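Local structure of crystal protein (Bacillus thuringiensis serovar dakota, 2ZTB) at residues 14-19 and 219-224; 10-15 and 118-123; 60-65 and 190-195; 52-57 and 210-215. The protein recognizes cancer cells as the proteolytically activated toxin parasporin-2 and, like its aerolysin-type relatives, probably forms pores in their membranes. All coordinates share one frame; numbering follows the deposited sequence.

Contact 1 of 4, residues 14-19 and 219-224; sequences SALSSS and LNTTSG
Leu219 begins the run 219-224, which leads from helix 215-218 into strand 223-247, and turns both methyls to the loop 14-19. Its CD2 lies 3.7 Å from Ser18 CB, and its CD1 meets Leu16 CG at 4.1 Å where the two leucine side chains cross obliquely. The backbone N of Asn220 donates to Ser18 OG over 3.0 Å, almost straight at 173°. That hydroxyl donates to Leu16 O, 2.6 Å from OG, so it links the two segments, accepting from one and donating within the other. With CG beside its backbone N (chi1 -68°), Asn220 carries ND2 to within 2.9 Å of Ser17 O; the acceptor lies in the amide plane, but the donor stands 40° above the carbonyl plane. Thr221 brings its methyl instead, CG2 resting 3.3 Å from Leu16 O, while Leu16 CD1 slides along the backbone of Thr222 and Ser223. A single water then donates to both Ser223 O and Ala15 O. Within this contact the three consecutive carbonyls of Ala15, Leu16 and Ser17 each receive a hydrogen bond, from water, hydroxyl and amide in turn, which implies that the join is defined by directional polar bonds beside the buried pair Leu16 and Leu219.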
loop_
_atom_site.group_PDB
_atom_site.type_symbol
_atom_site.label_atom_id
_atom_site.label_comp_id
_atom_site.label_asym_id
_atom_site.label_seq_id
_atom_site.Cartn_x
_atom_site.Cartn_y
_atom_site.Cartn_z
ATOM N N SER A 14 -17.149 13.230 2.482
ATOM C CA SER A 14 -17.534 12.003 3.192
ATOM C C SER A 14 -16.373 11.355 3.942
ATOM O O SER A 14 -16.589 10.676 4.953
ATOM C CB SER A 14 -18.139 11.000 2.221
ATOM O OG SER A 14 -17.185 10.644 1.234
ATOM N N ALA A 15 -15.150 11.583 3.449
ATOM C CA ALA A 15 -13.925 11.104 4.093
ATOM C C ALA A 15 -13.659 11.836 5.400
ATOM O O ALA A 15 -12.943 11.335 6.259
ATOM C CB ALA A 15 -12.694 11.214 3.132
ATOM N N LEU A 16 -14.220 13.040 5.532
ATOM C CA LEU A 16 -14.221 13.792 6.790
ATOM C C LEU A 16 -15.607 13.702 7.468
ATOM O O LEU A 16 -16.027 14.606 8.228
ATOM C CB LEU A 16 -13.843 15.245 6.537
ATOM C CG LEU A 16 -12.404 15.691 6.159
ATOM C CD1 LEU A 16 -11.320 14.893 6.877
ATOM C CD2 LEU A 16 -12.184 15.680 4.668
ATOM N N SER A 17 -16.322 12.619 7.179
ATOM C CA SER A 17 -17.637 12.371 7.765
ATOM C C SER A 17 -18.621 13.515 7.523
ATOM O O SER A 17 -19.590 13.685 8.276
ATOM C CB SER A 17 -17.503 12.084 9.257
ATOM O OG SER A 17 -16.699 10.937 9.464
ATOM N N SER A 18 -18.366 14.284 6.461
ATOM C CA SER A 18 -19.171 15.448 6.157
ATOM C C SER A 18 -19.744 15.442 4.743
ATOM O O SER A 18 -19.594 14.461 3.993
ATOM C CB SER A 18 -18.383 16.735 6.433
ATOM O OG SER A 18 -17.657 16.607 7.638
ATOM N N SER A 19 -20.426 16.538 4.410
ATOM C CA SER A 19 -21.139 16.675 3.159
ATOM C C SER A 19 -21.196 18.157 2.811
ATOM O O SER A 19 -20.949 18.998 3.668
ATOM C CB SER A 19 -22.547 16.049 3.258
ATOM O OG SER A 19 -23.345 16.653 4.285
ATOM N N LEU A 219 -16.541 21.304 9.166
ATOM C CA LEU A 219 -16.457 19.864 8.937
ATOM C C LEU A 219 -16.578 19.143 10.268
ATOM O O LEU A 219 -16.196 19.685 11.307
ATOM C CB LEU A 219 -15.113 19.482 8.246
ATOM C CG LEU A 219 -14.824 19.919 6.791
ATOM C CD1 LEU A 219 -13.395 19.624 6.384
ATOM C CD2 LEU A 219 -15.765 19.283 5.777
ATOM N N ASN A 220 -17.082 17.908 10.229
ATOM C CA ASN A 220 -17.280 17.103 11.432
ATOM C C ASN A 220 -15.987 16.549 11.982
ATOM O O ASN A 220 -15.912 16.177 13.157
ATOM C CB ASN A 220 -18.265 15.968 11.170
ATOM C CG ASN A 220 -19.669 16.470 10.942
ATOM O OD1 ASN A 220 -20.108 17.456 11.559
ATOM N ND2 ASN A 220 -20.393 15.798 10.056
ATOM N N THR A 221 -14.978 16.483 11.122
ATOM C CA THR A 221 -13.637 16.077 11.518
ATOM C C THR A 221 -12.674 16.678 10.522
ATOM O O THR A 221 -13.082 17.083 9.439
ATOM C CB THR A 221 -13.432 14.512 11.546
ATOM O OG1 THR A 221 -12.154 14.239 12.142
ATOM C CG2 THR A 221 -13.409 13.909 10.156
ATOM N N THR A 222 -11.397 16.722 10.874
ATOM C CA THR A 222 -10.382 17.213 9.948
ATOM C C THR A 222 -9.200 16.256 9.869
ATOM O O THR A 222 -8.123 16.620 9.390
ATOM C CB THR A 222 -9.872 18.622 10.340
ATOM O OG1 THR A 222 -9.438 18.600 11.707
ATOM C CG2 THR A 222 -10.970 19.685 10.145
ATOM N N SER A 223 -9.394 15.029 10.343
ATOM C CA SER A 223 -8.357 14.022 10.211
ATOM C C SER A 223 -8.875 12.657 9.801
ATOM O O SER A 223 -10.062 12.366 9.916
ATOM C CB SER A 223 -7.517 13.924 11.490
ATOM O OG SER A 223 -8.319 13.593 12.591
ATOM N N GLY A 224 -7.957 11.831 9.312
ATOM C CA GLY A 224 -8.218 10.436 9.024
ATOM C C GLY A 224 -6.924 9.655 9.117
ATOM O O GLY A 224 -5.934 10.150 9.663
HETATM O O HOH W 1 -12.056 10.800 9.011
#

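Contact 2 of 4, residues 10-15 and 118-123; sequences FNELSA and TGFKFT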
loop_
_atom_site.group_PDB
_atom_site.type_symbol
_atom_site.label_atom_id
_atom_site.label_comp_id
_atom_site.label_asym_id
_atom_site.label_seq_id
_atom_site.Cartn_x
_atom_site.Cartn_y
_atom_site.Cartn_z
ATOM N N PHE A 10 -14.651 18.344 -3.057
ATOM C CA PHE A 10 -16.019 18.153 -2.555
ATOM C C PHE A 10 -16.450 16.684 -2.485
ATOM O O PHE A 10 -17.251 16.321 -1.610
ATOM C CB PHE A 10 -17.048 18.973 -3.343
ATOM C CG PHE A 10 -17.238 20.390 -2.821
ATOM C CD1 PHE A 10 -16.892 21.486 -3.599
ATOM C CD2 PHE A 10 -17.771 20.621 -1.556
ATOM C CE1 PHE A 10 -17.063 22.782 -3.132
ATOM C CE2 PHE A 10 -17.945 21.918 -1.080
ATOM C CZ PHE A 10 -17.590 23.000 -1.866
ATOM N N ASN A 11 -15.936 15.852 -3.401
ATOM C CA ASN A 11 -16.308 14.439 -3.448
ATOM C C ASN A 11 -15.580 13.586 -2.412
ATOM O O ASN A 11 -15.756 12.374 -2.355
ATOM C CB ASN A 11 -16.226 13.858 -4.881
ATOM C CG ASN A 11 -14.779 13.680 -5.416
ATOM O OD1 ASN A 11 -14.597 13.048 -6.455
ATOM N ND2 ASN A 11 -13.778 14.219 -4.730
ATOM N N GLU A 12 -14.790 14.253 -1.578
ATOM C CA GLU A 12 -14.036 13.632 -0.485
ATOM C C GLU A 12 -14.538 14.056 0.893
ATOM O O GLU A 12 -13.987 13.619 1.902
ATOM C CB GLU A 12 -12.587 14.094 -0.529
ATOM C CG GLU A 12 -11.774 13.531 -1.627
ATOM C CD GLU A 12 -10.360 14.037 -1.536
ATOM O OE1 GLU A 12 -9.501 13.235 -1.124
ATOM O OE2 GLU A 12 -10.128 15.232 -1.834
ATOM N N LEU A 13 -15.533 14.939 0.936
ATOM C CA LEU A 13 -16.107 15.412 2.204
ATOM C C LEU A 13 -16.605 14.280 3.095
ATOM O O LEU A 13 -16.455 14.338 4.310
ATOM C CB LEU A 13 -17.190 16.461 1.937
ATOM C CG LEU A 13 -16.721 17.922 2.135
ATOM C CD1 LEU A 13 -15.312 18.234 1.629
ATOM C CD2 LEU A 13 -17.737 18.953 1.633
ATOM N N SER A 14 -17.149 13.230 2.482
ATOM C CA SER A 14 -17.534 12.003 3.192
ATOM C C SER A 14 -16.373 11.355 3.942
ATOM O O SER A 14 -16.589 10.676 4.953
ATOM C CB SER A 14 -18.139 11.000 2.221
ATOM O OG SER A 14 -17.185 10.644 1.234
ATOM N N ALA A 15 -15.150 11.583 3.449
ATOM C CA ALA A 15 -13.925 11.104 4.093
ATOM C C ALA A 15 -13.659 11.836 5.400
ATOM O O ALA A 15 -12.943 11.335 6.259
ATOM C CB ALA A 15 -12.694 11.214 3.132
ATOM N N THR A 118 -11.559 6.028 5.592
ATOM C CA THR A 118 -12.806 6.717 5.209
ATOM C C THR A 118 -12.929 7.085 3.713
ATOM O O THR A 118 -13.925 7.690 3.285
ATOM C CB THR A 118 -13.012 8.011 6.055
ATOM O OG1 THR A 118 -11.868 8.843 5.907
ATOM C CG2 THR A 118 -13.218 7.704 7.536
ATOM N N GLY A 119 -11.891 6.773 2.936
ATOM C CA GLY A 119 -11.948 6.885 1.474
ATOM C C GLY A 119 -11.515 8.205 0.867
ATOM O O GLY A 119 -12.161 8.716 -0.039
ATOM N N PHE A 120 -10.438 8.766 1.385
ATOM C CA PHE A 120 -9.763 9.868 0.732
ATOM C C PHE A 120 -9.346 9.495 -0.684
ATOM O O PHE A 120 -9.147 8.314 -0.991
ATOM C CB PHE A 120 -8.543 10.297 1.545
ATOM C CG PHE A 120 -8.890 11.029 2.809
ATOM C CD1 PHE A 120 -9.001 10.343 4.013
ATOM C CD2 PHE A 120 -9.133 12.402 2.786
ATOM C CE1 PHE A 120 -9.335 11.029 5.194
ATOM C CE2 PHE A 120 -9.472 13.097 3.955
ATOM C CZ PHE A 120 -9.564 12.412 5.161
ATOM N N LYS A 121 -9.255 10.495 -1.554
ATOM C CA LYS A 121 -8.885 10.261 -2.947
ATOM C C LYS A 121 -7.604 11.019 -3.266
ATOM O O LYS A 121 -7.639 12.065 -3.886
ATOM C CB LYS A 121 -10.024 10.687 -3.890
ATOM C CG LYS A 121 -11.379 10.064 -3.568
ATOM C CD LYS A 121 -12.451 10.480 -4.568
ATOM C CE LYS A 121 -13.766 9.774 -4.292
ATOM N NZ LYS A 121 -14.318 10.187 -2.961
ATOM N N PHE A 122 -6.478 10.495 -2.805
ATOM C CA PHE A 122 -5.164 11.050 -3.132
ATOM C C PHE A 122 -4.683 10.664 -4.509
ATOM O O PHE A 122 -4.817 9.514 -4.931
ATOM C CB PHE A 122 -4.128 10.630 -2.107
ATOM C CG PHE A 122 -4.295 11.300 -0.777
ATOM C CD1 PHE A 122 -5.035 10.701 0.226
ATOM C CD2 PHE A 122 -3.695 12.534 -0.529
ATOM C CE1 PHE A 122 -5.174 11.310 1.461
ATOM C CE2 PHE A 122 -3.835 13.156 0.704
ATOM C CZ PHE A 122 -4.585 12.543 1.701
ATOM N N THR A 123 -4.112 11.655 -5.186
ATOM C CA THR A 123 -3.606 11.556 -6.541
ATOM C C THR A 123 -2.098 11.289 -6.536
ATOM O O THR A 123 -1.590 10.557 -7.390
ATOM C CB THR A 123 -3.950 12.860 -7.319
ATOM O OG1 THR A 123 -5.270 12.745 -7.861
ATOM C CG2 THR A 123 -2.971 13.153 -8.453
HETATM O O HOH W 2 -15.446 8.694 1.345
#
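The 3-10 segment 10-15 ahead of helix 20-31 is held at Asn11, Glu12 and Ala15 by the loop 118-123, which leads out of the long strand 96-116. At its far end, Ala15 O accepts the hydroxyl of Thr118 with OG1 2.7 Å away, in the carbonyl plane and on a lone pair. Ala15 CB sits over the centre of the Phe120 ring, 3.6 Å from the centroid and 4° off the normal, a CH-pi contact over the ring face. The loop continues towards the hairpin 126-132/136-142, the element that in aerolysin-type toxins probably inserts into the membrane; the contact joins the N-terminal 3-10 segment to the path into this hairpin. Glu12, extended beyond CG, approaches the edge of the same ring with OE1, which accepts Lys121 N at 2.8 Å (163°). Glu12 OE2 forms a salt bridge with Lys63 and accepts Met9 N. Lys121 runs past Glu12 in the opposite direction; its chain is straight until chi4 (64°) bends NZ down onto Asn11 O, 2.7 Å away. The ammonium thus donates to a backbone carbonyl, NZ standing 6.0 Å from Glu12 OE1. Water 2 links Ser14 OG to Thr118 O, to which it donates.

Contact 3 of 4, residues 60-65 and 190-195; sequences YCYKNV and TVDGYF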
loop_
_atom_site.group_PDB
_atom_site.type_symbol
_atom_site.label_atom_id
_atom_site.label_comp_id
_atom_site.label_asym_id
_atom_site.label_seq_id
_atom_site.Cartn_x
_atom_site.Cartn_y
_atom_site.Cartn_z
ATOM N N TYR A 60 -7.371 28.510 0.561
ATOM C CA TYR A 60 -7.305 27.133 0.076
ATOM C C TYR A 60 -7.442 26.127 1.204
ATOM O O TYR A 60 -7.434 26.494 2.379
ATOM C CB TYR A 60 -6.017 26.897 -0.729
ATOM C CG TYR A 60 -5.980 27.707 -1.998
ATOM C CD1 TYR A 60 -5.260 28.913 -2.065
ATOM C CD2 TYR A 60 -6.698 27.297 -3.118
ATOM C CE1 TYR A 60 -5.243 29.670 -3.225
ATOM C CE2 TYR A 60 -6.691 28.038 -4.275
ATOM C CZ TYR A 60 -5.964 29.226 -4.327
ATOM O OH TYR A 60 -5.962 29.951 -5.492
ATOM N N CYS A 61 -7.586 24.858 0.836
ATOM C CA CYS A 61 -7.784 23.787 1.805
ATOM C C CYS A 61 -7.158 22.490 1.292
ATOM O O CYS A 61 -7.426 22.054 0.164
ATOM C CB CYS A 61 -9.275 23.610 2.109
ATOM S SG CYS A 61 -9.658 22.402 3.360
ATOM N N TYR A 62 -6.329 21.890 2.140
ATOM C CA TYR A 62 -5.474 20.780 1.747
ATOM C C TYR A 62 -5.690 19.582 2.634
ATOM O O TYR A 62 -5.973 19.722 3.818
ATOM C CB TYR A 62 -3.994 21.171 1.833
ATOM C CG TYR A 62 -3.620 22.433 1.096
ATOM C CD1 TYR A 62 -3.613 23.672 1.750
ATOM C CD2 TYR A 62 -3.260 22.398 -0.250
ATOM C CE1 TYR A 62 -3.265 24.844 1.082
ATOM C CE2 TYR A 62 -2.900 23.573 -0.928
ATOM C CZ TYR A 62 -2.909 24.783 -0.257
ATOM O OH TYR A 62 -2.551 25.941 -0.929
ATOM N N LYS A 63 -5.579 18.405 2.027
ATOM C CA LYS A 63 -5.407 17.143 2.730
ATOM C C LYS A 63 -3.920 16.757 2.640
ATOM O O LYS A 63 -3.236 17.066 1.654
ATOM C CB LYS A 63 -6.311 16.059 2.129
ATOM C CG LYS A 63 -6.241 15.902 0.606
ATOM C CD LYS A 63 -6.995 14.639 0.186
ATOM C CE LYS A 63 -6.782 14.290 -1.267
ATOM N NZ LYS A 63 -7.450 15.167 -2.270
ATOM N N ASN A 64 -3.428 16.115 3.698
ATOM C CA ASN A 64 -2.012 15.829 3.874
ATOM C C ASN A 64 -1.851 14.409 4.386
ATOM O O ASN A 64 -2.660 13.944 5.180
ATOM C CB ASN A 64 -1.376 16.758 4.920
ATOM C CG ASN A 64 -1.645 18.236 4.663
ATOM O OD1 ASN A 64 -2.691 18.776 5.047
ATOM N ND2 ASN A 64 -0.694 18.898 4.040
ATOM N N VAL A 65 -0.782 13.746 3.952
ATOM C CA VAL A 65 -0.347 12.487 4.544
ATOM C C VAL A 65 0.890 12.818 5.368
ATOM O O VAL A 65 1.787 13.517 4.902
ATOM C CB VAL A 65 -0.042 11.406 3.459
ATOM C CG1 VAL A 65 0.352 10.072 4.093
ATOM C CG2 VAL A 65 -1.243 11.217 2.523
ATOM N N THR A 190 -4.315 14.667 7.571
ATOM C CA THR A 190 -4.772 15.906 8.207
ATOM C C THR A 190 -5.274 16.917 7.186
ATOM O O THR A 190 -4.711 17.049 6.095
ATOM C CB THR A 190 -3.682 16.575 9.067
ATOM O OG1 THR A 190 -2.588 16.963 8.228
ATOM C CG2 THR A 190 -3.191 15.637 10.180
ATOM N N VAL A 191 -6.339 17.625 7.548
ATOM C CA VAL A 191 -6.874 18.686 6.702
ATOM C C VAL A 191 -6.646 20.059 7.366
ATOM O O VAL A 191 -6.887 20.230 8.560
ATOM C CB VAL A 191 -8.373 18.428 6.335
ATOM C CG1 VAL A 191 -9.043 19.693 5.831
ATOM C CG2 VAL A 191 -8.478 17.317 5.289
ATOM N N ASP A 192 -6.149 21.014 6.586
ATOM C CA ASP A 192 -5.969 22.383 7.053
ATOM C C ASP A 192 -6.336 23.357 5.946
ATOM O O ASP A 192 -6.165 23.040 4.764
ATOM C CB ASP A 192 -4.532 22.631 7.545
ATOM C CG ASP A 192 -3.492 22.418 6.461
ATOM O OD1 ASP A 192 -3.141 23.417 5.792
ATOM O OD2 ASP A 192 -3.033 21.254 6.276
ATOM N N GLY A 193 -6.835 24.533 6.328
ATOM C CA GLY A 193 -7.257 25.542 5.354
ATOM C C GLY A 193 -8.711 25.943 5.512
ATOM O O GLY A 193 -9.279 25.799 6.588
ATOM N N TYR A 194 -9.328 26.419 4.431
ATOM C CA TYR A 194 -10.594 27.152 4.540
ATOM C C TYR A 194 -11.671 26.714 3.563
ATOM O O TYR A 194 -11.373 26.161 2.496
ATOM C CB TYR A 194 -10.353 28.669 4.385
ATOM C CG TYR A 194 -9.314 29.222 5.338
ATOM C CD1 TYR A 194 -7.948 29.112 5.047
ATOM C CD2 TYR A 194 -9.688 29.857 6.526
ATOM C CE1 TYR A 194 -6.982 29.590 5.912
ATOM C CE2 TYR A 194 -8.718 30.364 7.407
ATOM C CZ TYR A 194 -7.367 30.211 7.088
ATOM O OH TYR A 194 -6.388 30.695 7.926
ATOM N N PHE A 195 -12.922 26.960 3.965
ATOM C CA PHE A 195 -14.082 26.953 3.079
ATOM C C PHE A 195 -14.639 28.376 2.957
ATOM O O PHE A 195 -14.453 29.215 3.855
ATOM C CB PHE A 195 -15.173 26.062 3.637
ATOM C CG PHE A 195 -14.940 24.585 3.440
ATOM C CD1 PHE A 195 -14.027 23.898 4.223
ATOM C CD2 PHE A 195 -15.690 23.877 2.513
ATOM C CE1 PHE A 195 -13.825 22.535 4.052
ATOM C CE2 PHE A 195 -15.506 22.515 2.345
ATOM C CZ PHE A 195 -14.576 21.838 3.119
#
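Strands 61-65 and 190-192 run antiparallel in the large sheet of the toxin, their short axes 4.7 Å apart at closest approach and their directions 156° apart. Tyr62 and Asp192 form a hydrogen-bonded pair: Tyr62 N donates to Asp192 O at 2.9 Å, nearly along the C=O axis, and Asp192 N returns a bond to Tyr62 O. Asn64 and Thr190 are paired likewise, though the bond from Asn64 N is weak. Between them, Lys63 and Val191 make a non-hydrogen-bonded pair. The Cys61 side chain can be followed from CB outward. Its CB lies 3.3 Å from Tyr194 O; with SG anti to the backbone N (chi1 -176°), the sulfur then reaches 3.7 Å from Val191 CG1 and goes on to the Phe195 ring, which it approaches obliquely. Opposite Cys61 the chain turns a corner at Gly193, and the two CA atoms come within 4.0 Å, an approach made possible by the bare glycine CA. On the side of Tyr62 and Asn64, the carboxylate of Asp192 leans towards the tyrosine ring and is salt-bridged to Arg5. Lys63 starts beside Val191 but leads away, its NZ held by Tyr7 O, Glu6 and Glu12. Past the corner, Tyr194 N donates to Tyr60 O over 2.8 Å, from 41° above that carbonyl's plane.

Contact 4 of 4, residues 52-57 and 210-215; sequences PITAQY and FWFNPA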
loop_
_atom_site.group_PDB
_atom_site.type_symbol
_atom_site.label_atom_id
_atom_site.label_comp_id
_atom_site.label_asym_id
_atom_site.label_seq_id
_atom_site.Cartn_x
_atom_site.Cartn_y
_atom_site.Cartn_z
ATOM N N PRO A 52 -15.005 30.625 -7.822
ATOM C CA PRO A 52 -15.041 30.391 -6.381
ATOM C C PRO A 52 -14.312 31.480 -5.594
ATOM O O PRO A 52 -13.163 31.808 -5.912
ATOM C CB PRO A 52 -14.338 29.028 -6.220
ATOM C CG PRO A 52 -13.808 28.672 -7.587
ATOM C CD PRO A 52 -14.684 29.387 -8.553
ATOM N N ILE A 53 -14.989 32.039 -4.587
ATOM C CA ILE A 53 -14.446 33.146 -3.795
ATOM C C ILE A 53 -13.190 32.719 -3.041
ATOM O O ILE A 53 -12.403 33.549 -2.596
ATOM C CB ILE A 53 -15.505 33.740 -2.832
ATOM C CG1 ILE A 53 -16.007 32.668 -1.842
ATOM C CG2 ILE A 53 -16.657 34.365 -3.640
ATOM C CD1 ILE A 53 -16.818 33.193 -0.688
ATOM N N THR A 54 -12.999 31.412 -2.923
ATOM C CA THR A 54 -11.843 30.855 -2.252
ATOM C C THR A 54 -10.577 31.040 -3.095
ATOM O O THR A 54 -9.500 31.298 -2.551
ATOM C CB THR A 54 -12.056 29.365 -1.942
ATOM O OG1 THR A 54 -12.835 28.772 -2.989
ATOM C CG2 THR A 54 -12.785 29.204 -0.611
ATOM N N ALA A 55 -10.708 30.908 -4.417
ATOM C CA ALA A 55 -9.592 31.198 -5.323
ATOM C C ALA A 55 -9.438 32.719 -5.493
ATOM O O ALA A 55 -8.326 33.258 -5.334
ATOM C CB ALA A 55 -9.760 30.477 -6.679
ATOM N N GLN A 56 -10.544 33.416 -5.789
ATOM C CA GLN A 56 -10.506 34.895 -5.842
ATOM C C GLN A 56 -9.724 35.483 -4.663
ATOM O O GLN A 56 -8.735 36.248 -4.875
ATOM C CB GLN A 56 -11.912 35.507 -5.871
ATOM C CG GLN A 56 -12.733 35.172 -7.118
ATOM C CD GLN A 56 -13.960 36.114 -7.197
ATOM O OE1 GLN A 56 -15.116 35.663 -6.993
ATOM N NE2 GLN A 56 -13.713 37.438 -7.482
ATOM N N TYR A 57 -10.112 35.057 -3.441
ATOM C CA TYR A 57 -9.574 35.688 -2.245
ATOM C C TYR A 57 -8.419 34.938 -1.580
ATOM O O TYR A 57 -7.905 35.401 -0.472
ATOM C CB TYR A 57 -10.712 35.994 -1.263
ATOM C CG TYR A 57 -11.789 36.888 -1.865
ATOM C CD1 TYR A 57 -12.861 36.352 -2.580
ATOM C CD2 TYR A 57 -11.725 38.262 -1.734
ATOM C CE1 TYR A 57 -13.845 37.171 -3.140
ATOM C CE2 TYR A 57 -12.708 39.087 -2.278
ATOM C CZ TYR A 57 -13.762 38.543 -2.981
ATOM O OH TYR A 57 -14.723 39.377 -3.523
ATOM N N PHE A 210 -19.348 37.733 1.626
ATOM C CA PHE A 210 -18.429 36.603 1.505
ATOM C C PHE A 210 -17.650 36.347 2.781
ATOM O O PHE A 210 -17.011 37.257 3.313
ATOM C CB PHE A 210 -17.414 36.811 0.362
ATOM C CG PHE A 210 -18.032 37.161 -0.974
ATOM C CD1 PHE A 210 -19.311 36.733 -1.320
ATOM C CD2 PHE A 210 -17.306 37.896 -1.902
ATOM C CE1 PHE A 210 -19.867 37.058 -2.543
ATOM C CE2 PHE A 210 -17.852 38.215 -3.142
ATOM C CZ PHE A 210 -19.141 37.796 -3.456
ATOM N N TRP A 211 -17.662 35.086 3.222
ATOM C CA TRP A 211 -16.944 34.663 4.421
ATOM C C TRP A 211 -16.125 33.396 4.226
ATOM O O TRP A 211 -16.495 32.524 3.445
ATOM C CB TRP A 211 -17.931 34.463 5.580
ATOM C CG TRP A 211 -18.459 35.753 6.052
ATOM C CD1 TRP A 211 -19.617 36.347 5.669
ATOM C CD2 TRP A 211 -17.826 36.645 6.975
ATOM N NE1 TRP A 211 -19.753 37.548 6.293
ATOM C CE2 TRP A 211 -18.668 37.762 7.106
ATOM C CE3 TRP A 211 -16.631 36.601 7.714
ATOM C CZ2 TRP A 211 -18.365 38.842 7.950
ATOM C CZ3 TRP A 211 -16.327 37.692 8.559
ATOM C CH2 TRP A 211 -17.200 38.779 8.668
ATOM N N PHE A 212 -15.024 33.308 4.974
ATOM C CA PHE A 212 -14.162 32.125 5.041
ATOM C C PHE A 212 -13.996 31.675 6.473
ATOM O O PHE A 212 -13.823 32.498 7.375
ATOM C CB PHE A 212 -12.801 32.416 4.396
ATOM C CG PHE A 212 -12.927 32.993 3.028
ATOM C CD1 PHE A 212 -12.990 34.374 2.849
ATOM C CD2 PHE A 212 -13.056 32.158 1.919
ATOM C CE1 PHE A 212 -13.162 34.921 1.595
ATOM C CE2 PHE A 212 -13.226 32.692 0.647
ATOM C CZ PHE A 212 -13.278 34.079 0.487
ATOM N N ASN A 213 -14.091 30.373 6.684
ATOM C CA ASN A 213 -13.909 29.781 7.996
ATOM C C ASN A 213 -12.984 28.603 7.860
ATOM O O ASN A 213 -13.042 27.893 6.857
ATOM C CB ASN A 213 -15.249 29.328 8.589
ATOM C CG ASN A 213 -15.999 30.459 9.234
ATOM O OD1 ASN A 213 -15.873 30.702 10.430
ATOM N ND2 ASN A 213 -16.760 31.181 8.439
ATOM N N PRO A 214 -12.104 28.395 8.856
ATOM C CA PRO A 214 -11.238 27.214 8.791
ATOM C C PRO A 214 -12.078 25.956 8.689
ATOM O O PRO A 214 -13.192 25.907 9.220
ATOM C CB PRO A 214 -10.463 27.246 10.119
ATOM C CG PRO A 214 -11.158 28.240 10.961
ATOM C CD PRO A 214 -11.847 29.209 10.057
ATOM N N ALA A 215 -11.543 24.958 7.992
ATOM C CA ALA A 215 -12.175 23.647 7.828
ATOM C C ALA A 215 -12.758 23.064 9.129
ATOM O O ALA A 215 -13.819 22.452 9.109
ATOM C CB ALA A 215 -11.157 22.663 7.186
#
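Pro52 O is gripped by two N-H groups of the helical turn that follows it: Gln56 N at 3.1 Å, and Ala55 N through a weak bond. The turn 53-56 lays Ile53, Thr54 and Tyr57 against strand 210-214, and no hydrogen bond crosses between the segments. CG1 of Ile53 lies flanked by both the backbone N and C (chi1 60°), which leaves CG2 to rest over the centre of the Phe210 ring, 3.9 Å from the centroid and 7° off the normal. The other branch reaches between the two phenylalanines, with CD1 3.8 Å from Phe210 CB and CG1 3.7 Å from Phe212 CE2. With the alternation of a beta strand, Phe210 and Phe212 point to the helix while Trp211 points away and stacks on Tyr31. Tyr57 completes an aromatic cluster with the two phenylalanines: its ring is oblique to both, the Tyr57 and Phe210 centroids 5.8 Å apart, their planes at 62°. Tyr57 OH lies in the plane of the Phe210 ring, at its edge, and CB touches Phe212 CZ at 3.6 Å. Thr54 CG2 packs on Phe212 CE2 at 3.7 Å, its hydroxyl bonded to Asn41 O, and Tyr59 stacks on the Phe212 ring.

How the contacts relate
All four contacts lie in the same end of the elongated chain. Contacts 1 and 2, about 9 Å apart between centres, start from the same N-terminal loop and share Ser14 and Ala15. Contact 3 sits 11 to 13 Å from contacts 1, 2 and 4, and its strand 168-199 lies next to strands 223-247 and 210-214 in the sheet, which contacts 1 and 4 reach. Along the chain, contacts 3 and 4 fall between the two segments of contact 1, contact 3 within contact 4, while contact 2 alternates with both. Phe122 of contact 2 packs on Val65 of contact 3. The arrangement is consistent with one domain at this end of the molecule, built from N-terminal and later parts of the chain.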